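Local coordinates for protein FdhC (PDB 5KTA) that binds coenzyme A and probably works as a GNAT-family acyltransferase, transferring groups other than aminoacyl ones, at residues Asn5-Thr10 / Phe69-Gln74. Residues are numbered along the deposited sequence; the frame is centred on the assembly and turned at random. Where two conformers were deposited one is given.
With SO4 (sulfate ion), chain D.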
ATOM      1  N   ASN A   5       9.269 -10.657  -4.135  1.00 21.33           N
ATOM      2  CA  ASN A   5      10.449 -10.078  -4.771  0.50 23.50           C
ATOM      3  C   ASN A   5       9.891  -8.917  -5.572  1.00 23.36           C
ATOM      4  O   ASN A   5       9.704  -9.005  -6.766  1.00 24.65           O
ATOM      5  CB  ASN A   5      11.187 -11.113  -5.646  0.50 25.34           C
ATOM      6  CG  ASN A   5      11.442 -12.431  -4.922  0.50 24.85           C
ATOM      7  OD1 ASN A   5      12.349 -12.556  -4.092  0.50 28.20           O
ATOM      8  ND2 ASN A   5      10.610 -13.414  -5.217  0.50 26.01           N
ATOM      9  N   LEU A   6       9.559  -7.857  -4.861  1.00 18.95           N
ATOM     10  CA  LEU A   6       8.825  -6.745  -5.460  1.00 18.02           C
ATOM     11  C   LEU A   6       9.759  -5.589  -5.743  1.00 16.59           C
ATOM     12  O   LEU A   6      10.210  -4.919  -4.847  1.00 13.54           O
ATOM     13  CB  LEU A   6       7.691  -6.345  -4.515  1.00 17.74           C
ATOM     14  CG  LEU A   6       6.696  -7.490  -4.299  1.00 17.26           C
ATOM     15  CD1 LEU A   6       5.864  -7.150  -3.059  1.00 16.48           C
ATOM     16  CD2 LEU A   6       5.767  -7.713  -5.459  1.00 17.86           C
ATOM     17  N   LYS A   7      10.068  -5.359  -7.029  1.00 14.80           N
ATOM     18  CA  LYS A   7      11.014  -4.309  -7.407  1.00 17.13           C
ATOM     19  C   LYS A   7      10.470  -3.627  -8.647  1.00 14.66           C
ATOM     20  O   LYS A   7      10.097  -4.307  -9.565  1.00 13.99           O
ATOM     21  CB  LYS A   7      12.318  -5.041  -7.725  1.00 21.75           C
ATOM     22  CG  LYS A   7      13.436  -4.248  -8.340  1.00 28.35           C
ATOM     23  CD  LYS A   7      14.332  -3.635  -7.284  1.00 35.90           C
ATOM     24  CE  LYS A   7      14.984  -2.324  -7.740  1.00 41.26           C
ATOM     25  NZ  LYS A   7      16.133  -2.637  -8.606  1.00 42.24           N
ATOM     26  N   ALA A   8      10.427  -2.322  -8.664  1.00 13.53           N
ATOM     27  CA  ALA A   8       9.901  -1.545  -9.783  1.00 14.12           C
ATOM     28  C   ALA A   8      11.092  -0.692 -10.327  1.00 14.80           C
ATOM     29  O   ALA A   8      12.267  -0.956 -10.014  1.00 14.13           O
ATOM     30  CB  ALA A   8       8.701  -0.690  -9.349  1.00 13.58           C
ATOM     31  N   ASN A   9      10.818   0.344 -11.089  1.00 16.34           N
ATOM     32  CA  ASN A   9      11.905   1.078 -11.745  1.00 17.24           C
ATOM     33  C   ASN A   9      12.852   1.822 -10.811  1.00 16.04           C
ATOM     34  O   ASN A   9      14.105   1.797 -11.014  1.00 14.30           O
ATOM     35  CB  ASN A   9      11.303   2.014 -12.799  1.00 17.62           C
ATOM     36  CG  ASN A   9      12.352   2.499 -13.837  1.00 19.05           C
ATOM     37  OD1 ASN A   9      13.243   1.793 -14.223  1.00 21.83           O
ATOM     38  ND2 ASN A   9      12.188   3.685 -14.281  1.00 20.15           N
ATOM     39  N   THR A  10      12.311   2.434  -9.746  1.00 12.64           N
ATOM     40  CA  THR A  10      13.119   3.233  -8.839  1.00 11.93           C
ATOM     41  C   THR A  10      12.828   2.956  -7.376  1.00 12.63           C
ATOM     42  O   THR A  10      13.240   3.720  -6.542  1.00 10.61           O
ATOM     43  CB  THR A  10      12.875   4.722  -9.091  1.00 12.03           C
ATOM     44  OG1 THR A  10      11.508   5.084  -8.735  1.00 12.10           O
ATOM     45  CG2 THR A  10      13.120   5.104 -10.620  1.00 11.91           C
ATOM     46  N   PHE A  69      10.955   1.329  -0.356  1.00 11.00           N
ATOM     47  CA  PHE A  69      12.346   1.873  -0.344  1.00 11.93           C
ATOM     48  C   PHE A  69      12.691   2.561  -1.676  1.00 12.04           C
ATOM     49  O   PHE A  69      12.151   2.165  -2.711  1.00 12.22           O
ATOM     50  CB  PHE A  69      13.314   0.722  -0.211  1.00 12.68           C
ATOM     51  CG  PHE A  69      13.318   0.113   1.146  1.00 13.58           C
ATOM     52  CD1 PHE A  69      14.184   0.582   2.140  1.00 16.01           C
ATOM     53  CD2 PHE A  69      12.426  -0.894   1.454  1.00 16.56           C
ATOM     54  CE1 PHE A  69      14.207   0.009   3.417  1.00 16.16           C
ATOM     55  CE2 PHE A  69      12.436  -1.452   2.729  1.00 16.27           C
ATOM     56  CZ  PHE A  69      13.331  -1.017   3.687  1.00 15.98           C
ATOM     57  N   ARG A  70      13.587   3.551  -1.636  1.00 12.67           N
ATOM     58  CA  ARG A  70      14.217   4.037  -2.894  1.00 15.02           C
ATOM     59  C   ARG A  70      15.237   3.026  -3.344  1.00 14.85           C
ATOM     60  O   ARG A  70      16.091   2.669  -2.551  1.00 15.78           O
ATOM     61  CB  ARG A  70      15.001   5.329  -2.722  1.00 14.67           C
ATOM     62  CG  ARG A  70      14.424   6.399  -1.865  1.00 15.36           C
ATOM     63  CD  ARG A  70      15.281   7.651  -1.819  1.00 15.10           C
ATOM     64  NE  ARG A  70      15.830   7.984  -3.139  1.00 16.39           N
ATOM     65  CZ  ARG A  70      15.378   8.933  -3.959  1.00 16.66           C
ATOM     66  NH1 ARG A  70      14.310   9.680  -3.651  1.00 14.86           N
ATOM     67  NH2 ARG A  70      16.017   9.086  -5.144  1.00 16.51           N
ATOM     68  N   SER A  71      15.220   2.617  -4.588  1.00 15.57           N
ATOM     69  CA  SER A  71      16.246   1.685  -5.102  1.00 17.26           C
ATOM     70  C   SER A  71      17.670   2.249  -5.149  1.00 18.23           C
ATOM     71  O   SER A  71      18.616   1.507  -4.964  1.00 16.59           O
ATOM     72  CB  SER A  71      15.894   1.152  -6.484  1.00 18.91           C
ATOM     73  OG  SER A  71      14.629   0.507  -6.405  1.00 22.69           O
ATOM     74  N   ASP A  72      17.808   3.530  -5.393  1.00 17.85           N
ATOM     75  CA  ASP A  72      19.124   4.124  -5.611  1.00 18.09           C
ATOM     76  C   ASP A  72      19.998   4.133  -4.356  1.00 18.03           C
ATOM     77  O   ASP A  72      21.170   3.797  -4.425  1.00 18.19           O
ATOM     78  CB  ASP A  72      19.057   5.502  -6.335  1.00 17.58           C
ATOM     79  CG  ASP A  72      18.352   6.627  -5.538  1.00 18.12           C
ATOM     80  OD1 ASP A  72      18.189   7.791  -6.073  1.00 18.10           O
ATOM     81  OD2 ASP A  72      17.902   6.432  -4.396  1.00 19.13           O
ATOM     82  N   ASP A  73      19.442   4.407  -3.201  1.00 15.85           N
ATOM     83  CA  ASP A  73      20.241   4.331  -1.996  1.00 17.54           C
ATOM     84  C   ASP A  73      19.618   3.485  -0.871  1.00 18.37           C
ATOM     85  O   ASP A  73      20.012   3.615   0.274  1.00 17.53           O
ATOM     86  CB  ASP A  73      20.538   5.719  -1.476  1.00 16.69           C
ATOM     87  CG  ASP A  73      19.313   6.458  -1.026  1.00 17.93           C
ATOM     88  OD1 ASP A  73      19.525   7.669  -0.797  1.00 17.03           O
ATOM     89  OD2 ASP A  73      18.166   5.874  -0.895  1.00 15.37           O
ATOM     90  N   GLN A  74      18.607   2.703  -1.210  1.00 18.76           N
ATOM     91  CA  GLN A  74      17.914   1.875  -0.232  1.00 21.56           C
ATOM     92  C   GLN A  74      17.348   2.562   0.963  1.00 19.48           C
ATOM     93  O   GLN A  74      17.194   1.924   1.997  1.00 23.21           O
ATOM     94  CB  GLN A  74      18.839   0.687   0.180  1.00 22.80           C
ATOM     95  CG  GLN A  74      19.473   0.066  -1.039  1.00 25.25           C
ATOM     96  CD  GLN A  74      19.988  -1.337  -0.799  1.00 32.57           C
ATOM     97  OE1 GLN A  74      19.519  -2.286  -1.404  1.00 42.55           O
ATOM     98  NE2 GLN A  74      20.920  -1.480   0.107  1.00 33.40           N
TER
HETATM   99  S   SO4 D 203      14.048  11.319  -7.339  0.50 15.25           S
HETATM  100  O1  SO4 D 203      13.139  10.390  -8.036  0.50 13.67           O
HETATM  101  O2  SO4 D 203      13.642  11.539  -5.919  0.50 14.13           O
HETATM  102  O3  SO4 D 203      15.407  10.745  -7.419  0.50 13.66           O
HETATM  103  O4  SO4 D 203      13.963  12.656  -7.979  0.50 14.46           O
HETATM  104  O   HOH W   1      15.678   5.261  -6.758  1.00 16.75           O
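The backbone O of T10 is gripped twice: S71 N donates to it at 3.0 Å, nearly straight at 173°, and a water donates to it at 2.9 Å. That same water accepts a bond from D72 N, so O of T10 reaches two successive amides of the other segment, one directly and one through water. This is the end of the antiparallel sheet of the GNAT fold, where the turn joining strands 6-7 and 11-15 meets the turn that leaves strand 64-70 for strand 76-82. S71 N sits above the carbonyl plane of T10, 53° out of it, rather than on a lone pair. The side chain of T10 is held elsewhere, its OG1 bonding to E110 of helix 107-122 and to T104. K7, from strand 6-7, turns at chi2, which helps bring CE to S71 OG at 3.2 Å, while a second turn at chi4 points NZ elsewhere, farther from that oxygen. R70, at the end of strand 64-70, meets D72 of the turn side-on, NE to OD2 and NH2 to OD1 (2.7 Å), both carboxylate oxygens taken on their syn sides. A bend in the R70 chain at chi3 (41°) brings the guanidinium edge-on to the D72 carboxylate, and this double grip probably fixes its rotation. NH1 also bonds to the backbone O of H102, near the coenzyme A-binding K103. At the guanidinium edge lies a sulfate, probably from the crystallisation liquor, also bound by K105 N; R70 NH1 reaches its O2 at 3.0 Å and R70 NH2 its O3 at 2.9 Å.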